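Leukotriene A-4 hydrolase (Saccharomyces cerevisiae, PDB 2XQ0) preferentially cleaves di- and tripeptides as a zinc-dependent aminopeptidase of the M1 family, and also shows low epoxide hydrolase activity towards leukotriene A4 in vitro. Local coordinates at residues C124-W129 with S144-I149; P203-G208 with G275-N280; Y262-N267 with T282-T287. One frame throughout, in Å; residues are numbered along the deposited sequence.

Contact 1 (C124-W129 with S144-I149); sequences CTALQW and SQLEAI. With BES (2-(3-amino-2-hydroxy-4-phenyl-butyrylamino)-4-methyl-pentanoic acid), chain B.
Leu127 and Ser144 face each other as an antiparallel non-hydrogen-bonded pair with CA atoms 4.5 Å apart, and one step beyond it Gln145 N donates to Ala126 O at 3.0 Å. The same carbonyl oxygen also receives the CA-H of Ser144. Past this point the backbones separate and a water spans the gap, donating to Thr125 O at 2.7 Å and to Gln145 O at 2.8 Å. On the face of the Leu127-Ser144 pair, one methyl of leucine, CD2, rests against Ser144 CB at 3.7 Å. Serine suits this place because its CB packs with leucine while OG, set between the backbone N and carbonyl carbon (chi1 68°), is bonded to Ile209 N of the neighbouring strand. Ala126, small enough for a close approach, meets Leu146 through its CB, 3.5 Å from the CD2 branch.

Beyond this apolar contact the loop passes through a cis peptide between Glu147 and Ala148. Glu147 CG stands anti to the backbone N (chi1 -163°), and the chain is extended from there, passing beside the phenyl ring of bestatin. Glu147 OE1 accepts from the inhibitor's amino nitrogen N2 at 2.8 Å. The backbone bond and the water join the start of the loop to 124-129, and the carboxylate farther along it recognises a free amino group, which fits an enzyme that trims peptides from their N-terminus.

Contact 2 (P203-G208 with G275-N280); sequences PAYLIG and GMESPN. With BES (2-(3-amino-2-hydroxy-4-phenyl-butyrylamino)-4-methyl-pentanoic acid), chain B.
Tyr205 meets the methyl end of Met276 with the edge of its ring: CE lies near the ring plane, 4.2 Å from CD1. At the far end of the ring, a water bridges the phenol and an acid, 2.9 Å from Tyr205 OH and 2.6 Å from Glu277 OE2. Leu206 follows, closing a short 3-10 turn, and divides its side chain between two neighbours, each crossed at about a right angle. Its CD2 methyl touches Met276 CE at 3.7 Å, while CB packs on Pro279 CD at 3.6 Å; leucine's branched end and proline's rigid ring make a compact apolar seam. The carbonyl of Leu206 is taken by Ser278, whose OG donates to Leu206 O over 3.1 Å from well above the carbonyl plane (46° out of it). At Gly208 the chain has no side chain on the side turned to Ser278, so its CA can lie 3.7 Å from that OG.

Across from this loop, Glu277 has CG between the backbone N and carbonyl carbon (chi1 69°), and the chain bends at chi2. OE1 accepts from bestatin N2 at 2.8 Å, and Gly275 N makes a weak bond to bestatin O4. Glu277 O is also held by Asn310 of the zinc-bearing helix 297-311. With Gly274 just before it, Gly275-Met276-Glu277 completes the Gly-x-Met-Glu part of the exopeptidase motif of M1 aminopeptidases, where a glutamate binds the free amino group while the backbone runs along the rest of the ligand.

Contact 3 (Y262-N267 with T282-T287); sequences YDILVN and TFATPT
Leu265 N donates to Thr282 O at 2.7 Å in a nearly straight bond, one of four backbone bonds in a parallel ladder. On one side of it Thr282 N binds Asp263 O at 3.0 Å; on the other, Ala284 N reaches Leu265 O at 2.7 Å and Asn267 N reaches Ala284 O at 2.8 Å. Ile264, Leu265 and Val266 thereby pair with Thr282, Phe283 and Ala284.

Leu265 and Phe283 occupy one face, side by side and pointing the same way. The leucine methyl CD2 sits over the centre of the phenylalanine ring, 3.8 Å from the centroid and 7° off the normal, a CH-pi contact. The Asn267 and Phe283 side chains cross obliquely, with Asn267 ND2 3.3 Å from Phe283 CD2 and the amide and ring planes 76° apart; Asn267 OD1 is bonded to Tyr141 OH. The other face holds Ile264, Val266, Thr282 and Ala284. Small Ala284 lets its CB approach Ile264 CG2 to 3.9 Å, and beta-branched Ile264 and Val266 suit the extended backbone as they pack on helix 229-239. Farther along, Val266 CG1 slides past the ring of Pro286. At the start of the ladder Tyr262 has CG anti to the backbone N (chi1 -176°), and its hydroxyl OH ends 2.8 Å from Thr282 OG1, at hydrogen-bonding distance. Both side chains touch Glu302, the proton acceptor on helix 297-311.

This parallel pair lies inside the mixed five-stranded sheet of the catalytic domain. Strand 282-284 carries the edge strand 275-276 antiparallel on its other side, next to the zinc helix, as in the thermolysin-like fold of M1 peptidases.

Contact 1 closes before the others open, whereas contacts 2 and 3 alternate along the chain: 203-208, 262-267, 275-280, 282-287. Their centres lie 11 Å (1 and 2), 12 Å (2 and 3) and 16 Å (1 and 3) apart. Contacts 2 and 3 share a sheet, in which strand 275-276 neighbours 282-284, probably through a bond from Met276 N to Phe283 O. Contact 1 belongs to a separate four-stranded antiparallel sheet, yet its Leu146 packs on the 203-208 loop. Contacts 1 and 2 both reach bestatin: Glu147 and Glu277 share its amino group. The pocket for a substrate's N-terminus is thus probably built where the N-terminal and catalytic domains meet.

Contact 1 (C124-W129 with S144-I149)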
loop_
_atom_site.group_PDB
_atom_site.type_symbol
_atom_site.label_atom_id
_atom_site.label_comp_id
_atom_site.label_asym_id
_atom_site.label_seq_id
_atom_site.Cartn_x
_atom_site.Cartn_y
_atom_site.Cartn_z
ATOM N N CYS A 124 -20.556 6.417 0.610
ATOM C CA CYS A 124 -19.511 5.793 -0.201
ATOM C C CYS A 124 -18.189 5.725 0.558
ATOM O O CYS A 124 -17.758 6.720 1.110
ATOM C CB CYS A 124 -19.280 6.611 -1.471
ATOM S SG CYS A 124 -18.078 5.865 -2.608
ATOM N N THR A 125 -17.561 4.554 0.596
ATOM C CA THR A 125 -16.273 4.402 1.276
ATOM C C THR A 125 -15.110 4.356 0.287
ATOM O O THR A 125 -13.949 4.200 0.677
ATOM C CB THR A 125 -16.236 3.118 2.135
ATOM O OG1 THR A 125 -16.397 1.966 1.290
ATOM C CG2 THR A 125 -17.350 3.143 3.195
ATOM N N ALA A 126 -15.417 4.482 -0.998
ATOM C CA ALA A 126 -14.381 4.340 -2.030
ATOM C C ALA A 126 -13.728 5.682 -2.446
ATOM O O ALA A 126 -12.618 5.707 -2.995
ATOM C CB ALA A 126 -14.947 3.601 -3.242
ATOM N N LEU A 127 -14.391 6.799 -2.146
ATOM C CA LEU A 127 -13.980 8.071 -2.718
ATOM C C LEU A 127 -13.677 9.103 -1.659
ATOM O O LEU A 127 -14.281 9.102 -0.582
ATOM C CB LEU A 127 -15.076 8.618 -3.654
ATOM C CG LEU A 127 -15.405 7.721 -4.861
ATOM C CD1 LEU A 127 -16.723 8.159 -5.537
ATOM C CD2 LEU A 127 -14.246 7.678 -5.873
ATOM N N GLN A 128 -12.733 9.984 -1.959
ATOM C CA GLN A 128 -12.627 11.225 -1.211
ATOM C C GLN A 128 -12.867 12.413 -2.162
ATOM O O GLN A 128 -12.315 12.459 -3.270
ATOM C CB GLN A 128 -11.279 11.379 -0.489
ATOM C CG GLN A 128 -11.296 12.627 0.456
ATOM C CD GLN A 128 -9.931 13.015 1.018
ATOM O OE1 GLN A 128 -8.909 12.408 0.698
ATOM N NE2 GLN A 128 -9.916 14.038 1.867
ATOM N N TRP A 129 -13.711 13.352 -1.738
ATOM C CA TRP A 129 -13.999 14.543 -2.542
ATOM C C TRP A 129 -13.409 15.752 -1.871
ATOM O O TRP A 129 -13.576 15.926 -0.668
ATOM C CB TRP A 129 -15.514 14.771 -2.678
ATOM C CG TRP A 129 -16.255 13.635 -3.327
ATOM C CD1 TRP A 129 -16.746 12.524 -2.719
ATOM C CD2 TRP A 129 -16.587 13.514 -4.716
ATOM N NE1 TRP A 129 -17.366 11.709 -3.644
ATOM C CE2 TRP A 129 -17.279 12.296 -4.877
ATOM C CE3 TRP A 129 -16.363 14.319 -5.839
ATOM C CZ2 TRP A 129 -17.753 11.862 -6.111
ATOM C CZ3 TRP A 129 -16.835 13.887 -7.068
ATOM C CH2 TRP A 129 -17.530 12.669 -7.191
ATOM N N SER A 144 -10.202 7.731 -5.907
ATOM C CA SER A 144 -10.625 6.478 -5.284
ATOM C C SER A 144 -9.480 5.737 -4.611
ATOM O O SER A 144 -8.295 6.009 -4.842
ATOM C CB SER A 144 -11.224 5.568 -6.354
ATOM O OG SER A 144 -10.193 5.166 -7.237
ATOM N N GLN A 145 -9.849 4.790 -3.761
ATOM C CA GLN A 145 -8.917 3.838 -3.180
ATOM C C GLN A 145 -9.787 2.626 -2.853
ATOM O O GLN A 145 -10.633 2.694 -1.959
ATOM C CB GLN A 145 -8.279 4.401 -1.908
ATOM C CG GLN A 145 -7.642 3.337 -1.016
ATOM C CD GLN A 145 -6.528 2.594 -1.723
ATOM O OE1 GLN A 145 -5.601 3.211 -2.251
ATOM N NE2 GLN A 145 -6.619 1.268 -1.754
ATOM N N LEU A 146 -9.618 1.543 -3.605
ATOM C CA LEU A 146 -10.559 0.420 -3.538
ATOM C C LEU A 146 -10.074 -0.771 -2.715
ATOM O O LEU A 146 -10.875 -1.600 -2.242
ATOM C CB LEU A 146 -10.963 -0.036 -4.949
ATOM C CG LEU A 146 -11.495 1.060 -5.868
ATOM C CD1 LEU A 146 -12.121 0.454 -7.129
ATOM C CD2 LEU A 146 -12.488 1.946 -5.135
ATOM N N GLU A 147 -8.771 -0.874 -2.520
ATOM C CA GLU A 147 -8.253 -2.042 -1.793
ATOM C C GLU A 147 -8.595 -1.906 -0.314
ATOM O O GLU A 147 -8.442 -0.824 0.239
ATOM C CB GLU A 147 -6.735 -2.155 -1.970
ATOM C CG GLU A 147 -6.158 -3.538 -1.615
ATOM C CD GLU A 147 -4.672 -3.618 -1.960
ATOM O OE1 GLU A 147 -4.163 -2.629 -2.507
ATOM O OE2 GLU A 147 -4.026 -4.639 -1.682
ATOM N N ALA A 148 -9.072 -2.975 0.331
ATOM C CA ALA A 148 -9.236 -4.297 -0.262
ATOM C C ALA A 148 -10.636 -4.560 -0.823
ATOM O O ALA A 148 -10.761 -5.104 -1.922
ATOM C CB ALA A 148 -8.904 -5.370 0.764
ATOM N N ILE A 149 -11.679 -4.214 -0.063
ATOM C CA ILE A 149 -13.059 -4.450 -0.526
ATOM C C ILE A 149 -13.954 -3.204 -0.631
ATOM O O ILE A 149 -15.136 -3.234 -0.269
ATOM C CB ILE A 149 -13.761 -5.514 0.319
ATOM C CG1 ILE A 149 -13.788 -5.105 1.801
ATOM C CG2 ILE A 149 -13.042 -6.880 0.132
ATOM C CD1 ILE A 149 -14.667 -6.024 2.670
HETATM N N2 BES B . -1.852 -1.005 -2.198
HETATM C C1 BES B . -0.886 -1.019 -1.119
HETATM C C6 BES B . -1.421 -0.227 0.076
HETATM C C7 BES B . -2.664 -0.891 0.626
HETATM C C8 BES B . -2.674 -2.264 0.841
HETATM C C12 BES B . -3.800 -0.135 0.899
HETATM C C9 BES B . -3.816 -2.880 1.340
HETATM C C11 BES B . -4.944 -0.754 1.397
HETATM C C10 BES B . -4.952 -2.127 1.620
HETATM C C2 BES B . 0.460 -0.440 -1.573
HETATM O O2 BES B . 1.044 -1.097 -2.707
HETATM C C3 BES B . 1.391 -0.534 -0.411
HETATM O O3 BES B . 1.850 -1.615 -0.038
HETATM N N1 BES B . 1.594 0.666 0.118
HETATM C C4 BES B . 2.420 1.018 1.254
HETATM C C13 BES B . 3.720 1.486 0.611
HETATM C C14 BES B . 4.945 0.773 1.168
HETATM C C15 BES B . 6.099 0.862 0.176
HETATM C C16 BES B . 4.646 -0.678 1.535
HETATM C C5 BES B . 1.755 2.190 1.918
HETATM O O1 BES B . 1.950 2.388 3.138
HETATM O O4 BES B . 1.017 2.928 1.217
HETATM O O HOH W 1 -11.437 4.742 -0.211
#

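Contact 2 (P203-G208 with G275-N280)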
loop_
_atom_site.group_PDB
_atom_site.type_symbol
_atom_site.label_atom_id
_atom_site.label_comp_id
_atom_site.label_asym_id
_atom_site.label_seq_id
_atom_site.Cartn_x
_atom_site.Cartn_y
_atom_site.Cartn_z
ATOM N N PRO A 203 -8.466 -7.489 -11.252
ATOM C CA PRO A 203 -9.476 -7.539 -10.183
ATOM C C PRO A 203 -10.066 -6.136 -9.945
ATOM O O PRO A 203 -9.414 -5.127 -10.238
ATOM C CB PRO A 203 -8.671 -7.999 -8.959
ATOM C CG PRO A 203 -7.283 -7.550 -9.225
ATOM C CD PRO A 203 -7.092 -7.598 -10.724
ATOM N N ALA A 204 -11.284 -6.074 -9.423
ATOM C CA ALA A 204 -11.945 -4.790 -9.174
ATOM C C ALA A 204 -11.146 -3.881 -8.234
ATOM O O ALA A 204 -11.242 -2.658 -8.330
ATOM C CB ALA A 204 -13.364 -5.009 -8.615
ATOM N N TYR A 205 -10.384 -4.467 -7.313
ATOM C CA TYR A 205 -9.757 -3.649 -6.271
ATOM C C TYR A 205 -8.636 -2.785 -6.881
ATOM O O TYR A 205 -8.194 -1.838 -6.265
ATOM C CB TYR A 205 -9.246 -4.492 -5.102
ATOM C CG TYR A 205 -7.937 -5.203 -5.354
ATOM C CD1 TYR A 205 -6.723 -4.526 -5.258
ATOM C CD2 TYR A 205 -7.912 -6.543 -5.673
ATOM C CE1 TYR A 205 -5.533 -5.173 -5.474
ATOM C CE2 TYR A 205 -6.721 -7.202 -5.906
ATOM C CZ TYR A 205 -5.538 -6.512 -5.802
ATOM O OH TYR A 205 -4.352 -7.160 -6.031
ATOM N N LEU A 206 -8.209 -3.121 -8.102
ATOM C CA LEU A 206 -7.154 -2.378 -8.803
ATOM C C LEU A 206 -7.692 -1.206 -9.629
ATOM O O LEU A 206 -6.922 -0.399 -10.156
ATOM C CB LEU A 206 -6.352 -3.306 -9.711
ATOM C CG LEU A 206 -5.427 -4.263 -8.954
ATOM C CD1 LEU A 206 -4.709 -5.180 -9.925
ATOM C CD2 LEU A 206 -4.428 -3.463 -8.156
ATOM N N ILE A 207 -9.011 -1.119 -9.753
ATOM C CA ILE A 207 -9.585 -0.003 -10.482
ATOM C C ILE A 207 -9.200 1.279 -9.773
ATOM O O ILE A 207 -9.200 1.354 -8.537
ATOM C CB ILE A 207 -11.101 -0.099 -10.624
ATOM C CG1 ILE A 207 -11.458 -1.216 -11.611
ATOM C CG2 ILE A 207 -11.681 1.232 -11.104
ATOM C CD1 ILE A 207 -10.985 -0.904 -13.030
ATOM N N GLY A 208 -8.824 2.274 -10.566
ATOM C CA GLY A 208 -8.446 3.561 -10.021
ATOM C C GLY A 208 -9.034 4.673 -10.854
ATOM O O GLY A 208 -9.074 4.581 -12.087
ATOM N N GLY A 275 1.352 4.797 -1.626
ATOM C CA GLY A 275 1.087 4.567 -3.033
ATOM C C GLY A 275 0.053 3.493 -3.228
ATOM O O GLY A 275 -0.260 2.774 -2.285
ATOM N N MET A 276 -0.489 3.389 -4.443
ATOM C CA MET A 276 -1.448 2.328 -4.764
ATOM C C MET A 276 -1.145 1.959 -6.191
ATOM O O MET A 276 -1.098 2.834 -7.062
ATOM C CB MET A 276 -2.891 2.803 -4.647
ATOM C CG MET A 276 -3.922 1.770 -5.092
ATOM S SD MET A 276 -3.835 0.193 -4.181
ATOM C CE MET A 276 -4.436 -0.961 -5.416
ATOM N N GLU A 277 -0.953 0.664 -6.412
ATOM C CA GLU A 277 -0.473 0.121 -7.677
ATOM C C GLU A 277 -1.554 -0.085 -8.742
ATOM O O GLU A 277 -1.552 -1.109 -9.418
ATOM C CB GLU A 277 0.190 -1.231 -7.387
ATOM C CG GLU A 277 -0.791 -2.370 -6.953
ATOM C CD GLU A 277 -1.002 -2.495 -5.424
ATOM O OE1 GLU A 277 -0.741 -1.526 -4.673
ATOM O OE2 GLU A 277 -1.438 -3.580 -4.970
ATOM N N SER A 278 -2.476 0.860 -8.920
ATOM C CA SER A 278 -3.442 0.726 -10.001
ATOM C C SER A 278 -2.700 0.603 -11.301
ATOM O O SER A 278 -1.827 1.417 -11.585
ATOM C CB SER A 278 -4.366 1.934 -10.084
ATOM O OG SER A 278 -5.239 1.944 -8.985
ATOM N N PRO A 279 -3.037 -0.419 -12.102
ATOM C CA PRO A 279 -2.392 -0.635 -13.406
ATOM C C PRO A 279 -2.469 0.560 -14.330
ATOM O O PRO A 279 -3.549 1.098 -14.560
ATOM C CB PRO A 279 -3.189 -1.795 -14.009
ATOM C CG PRO A 279 -3.763 -2.495 -12.854
ATOM C CD PRO A 279 -4.037 -1.457 -11.804
ATOM N N ASN A 280 -1.325 0.946 -14.876
ATOM C CA ASN A 280 -1.212 2.101 -15.758
ATOM C C ASN A 280 -1.412 3.450 -15.074
ATOM O O ASN A 280 -1.366 4.490 -15.736
ATOM C CB ASN A 280 -2.135 1.987 -16.976
ATOM C CG ASN A 280 -1.767 0.824 -17.889
ATOM O OD1 ASN A 280 -2.560 -0.091 -18.110
ATOM N ND2 ASN A 280 -0.566 0.861 -18.427
HETATM N N2 BES B . -1.852 -1.005 -2.198
HETATM C C1 BES B . -0.886 -1.019 -1.119
HETATM C C6 BES B . -1.421 -0.227 0.076
HETATM C C7 BES B . -2.664 -0.891 0.626
HETATM C C8 BES B . -2.674 -2.264 0.841
HETATM C C12 BES B . -3.800 -0.135 0.899
HETATM C C9 BES B . -3.816 -2.880 1.340
HETATM C C11 BES B . -4.944 -0.754 1.397
HETATM C C10 BES B . -4.952 -2.127 1.620
HETATM C C2 BES B . 0.460 -0.440 -1.573
HETATM O O2 BES B . 1.044 -1.097 -2.707
HETATM C C3 BES B . 1.391 -0.534 -0.411
HETATM O O3 BES B . 1.850 -1.615 -0.038
HETATM N N1 BES B . 1.594 0.666 0.118
HETATM C C4 BES B . 2.420 1.018 1.254
HETATM C C13 BES B . 3.720 1.486 0.611
HETATM C C14 BES B . 4.945 0.773 1.168
HETATM C C15 BES B . 6.099 0.862 0.176
HETATM C C16 BES B . 4.646 -0.678 1.535
HETATM C C5 BES B . 1.755 2.190 1.918
HETATM O O1 BES B . 1.950 2.388 3.138
HETATM O O4 BES B . 1.017 2.928 1.217
HETATM O O HOH W 2 -1.975 -5.620 -6.519
#

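Contact 3 (Y262-N267 with T282-T287)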
loop_
_atom_site.group_PDB
_atom_site.type_symbol
_atom_site.label_atom_id
_atom_site.label_comp_id
_atom_site.label_asym_id
_atom_site.label_seq_id
_atom_site.Cartn_x
_atom_site.Cartn_y
_atom_site.Cartn_z
ATOM N N TYR A 262 3.876 3.101 -17.932
ATOM C CA TYR A 262 3.937 3.148 -16.477
ATOM C C TYR A 262 3.848 4.608 -16.016
ATOM O O TYR A 262 4.842 5.345 -16.037
ATOM C CB TYR A 262 5.211 2.507 -15.926
ATOM C CG TYR A 262 5.164 2.506 -14.416
ATOM C CD1 TYR A 262 4.480 1.503 -13.725
ATOM C CD2 TYR A 262 5.705 3.548 -13.685
ATOM C CE1 TYR A 262 4.410 1.520 -12.335
ATOM C CE2 TYR A 262 5.629 3.576 -12.290
ATOM C CZ TYR A 262 4.984 2.565 -11.628
ATOM O OH TYR A 262 4.902 2.604 -10.252
ATOM N N ASP A 263 2.652 5.030 -15.610
ATOM C CA ASP A 263 2.426 6.427 -15.275
ATOM C C ASP A 263 2.237 6.570 -13.780
ATOM O O ASP A 263 1.891 5.611 -13.104
ATOM C CB ASP A 263 1.183 6.949 -15.997
ATOM C CG ASP A 263 1.376 7.042 -17.503
ATOM O OD1 ASP A 263 2.539 7.021 -17.986
ATOM O OD2 ASP A 263 0.353 7.166 -18.202
ATOM N N ILE A 264 2.465 7.779 -13.275
ATOM C CA ILE A 264 2.310 8.075 -11.856
ATOM C C ILE A 264 1.387 9.281 -11.642
ATOM O O ILE A 264 1.584 10.323 -12.253
ATOM C CB ILE A 264 3.673 8.353 -11.221
ATOM C CG1 ILE A 264 4.594 7.145 -11.406
ATOM C CG2 ILE A 264 3.518 8.747 -9.714
ATOM C CD1 ILE A 264 6.042 7.427 -11.076
ATOM N N LEU A 265 0.373 9.126 -10.786
ATOM C CA LEU A 265 -0.454 10.246 -10.342
ATOM C C LEU A 265 0.037 10.686 -8.978
ATOM O O LEU A 265 -0.011 9.903 -8.039
ATOM C CB LEU A 265 -1.932 9.827 -10.214
ATOM C CG LEU A 265 -2.846 10.843 -9.515
ATOM C CD1 LEU A 265 -2.957 12.094 -10.336
ATOM C CD2 LEU A 265 -4.256 10.263 -9.241
ATOM N N VAL A 266 0.523 11.924 -8.861
ATOM C CA VAL A 266 0.945 12.431 -7.563
ATOM C C VAL A 266 -0.255 13.135 -6.974
ATOM O O VAL A 266 -0.664 14.199 -7.445
ATOM C CB VAL A 266 2.170 13.373 -7.633
ATOM C CG1 VAL A 266 2.431 13.979 -6.270
ATOM C CG2 VAL A 266 3.414 12.599 -8.114
ATOM N N ASN A 267 -0.848 12.507 -5.963
ATOM C CA ASN A 267 -2.156 12.917 -5.480
ATOM C C ASN A 267 -2.144 14.172 -4.621
ATOM O O ASN A 267 -1.078 14.722 -4.314
ATOM C CB ASN A 267 -2.796 11.768 -4.705
ATOM C CG ASN A 267 -3.935 11.127 -5.456
ATOM O OD1 ASN A 267 -4.742 11.807 -6.083
ATOM N ND2 ASN A 267 -4.017 9.808 -5.385
ATOM N N THR A 282 -0.166 4.451 -11.193
ATOM C CA THR A 282 0.208 4.387 -9.786
ATOM C C THR A 282 -0.261 5.659 -9.079
ATOM O O THR A 282 -0.042 6.760 -9.571
ATOM C CB THR A 282 1.753 4.242 -9.683
ATOM O OG1 THR A 282 2.104 2.897 -10.022
ATOM C CG2 THR A 282 2.243 4.545 -8.265
ATOM N N PHE A 283 -0.918 5.512 -7.932
ATOM C CA PHE A 283 -1.322 6.655 -7.135
ATOM C C PHE A 283 -0.218 6.861 -6.127
ATOM O O PHE A 283 0.205 5.915 -5.471
ATOM C CB PHE A 283 -2.641 6.399 -6.404
ATOM C CG PHE A 283 -3.864 6.563 -7.253
ATOM C CD1 PHE A 283 -3.846 6.262 -8.605
ATOM C CD2 PHE A 283 -5.054 6.997 -6.683
ATOM C CE1 PHE A 283 -4.985 6.410 -9.386
ATOM C CE2 PHE A 283 -6.198 7.146 -7.454
ATOM C CZ PHE A 283 -6.162 6.854 -8.810
ATOM N N ALA A 284 0.283 8.087 -6.022
ATOM C CA ALA A 284 1.394 8.362 -5.115
ATOM C C ALA A 284 1.130 9.553 -4.183
ATOM O O ALA A 284 0.431 10.494 -4.558
ATOM C CB ALA A 284 2.676 8.579 -5.916
ATOM N N THR A 285 1.675 9.486 -2.966
ATOM C CA THR A 285 1.639 10.588 -1.999
ATOM C C THR A 285 2.616 11.683 -2.435
ATOM O O THR A 285 3.726 11.394 -2.889
ATOM C CB THR A 285 2.009 10.094 -0.563
ATOM O OG1 THR A 285 2.049 11.191 0.356
ATOM C CG2 THR A 285 3.364 9.377 -0.553
ATOM N N PRO A 286 2.200 12.947 -2.318
ATOM C CA PRO A 286 3.093 14.076 -2.617
ATOM C C PRO A 286 4.260 14.155 -1.643
ATOM O O PRO A 286 5.236 14.843 -1.921
ATOM C CB PRO A 286 2.201 15.310 -2.428
ATOM C CG PRO A 286 0.825 14.808 -2.235
ATOM C CD PRO A 286 0.872 13.377 -1.850
ATOM N N THR A 287 4.157 13.467 -0.509
ATOM C CA THR A 287 5.262 13.459 0.439
ATOM C C THR A 287 6.414 12.644 -0.124
ATOM O O THR A 287 7.441 12.516 0.513
ATOM C CB THR A 287 4.871 12.905 1.825
ATOM O OG1 THR A 287 4.461 11.539 1.705
ATOM C CG2 THR A 287 3.733 13.732 2.441
#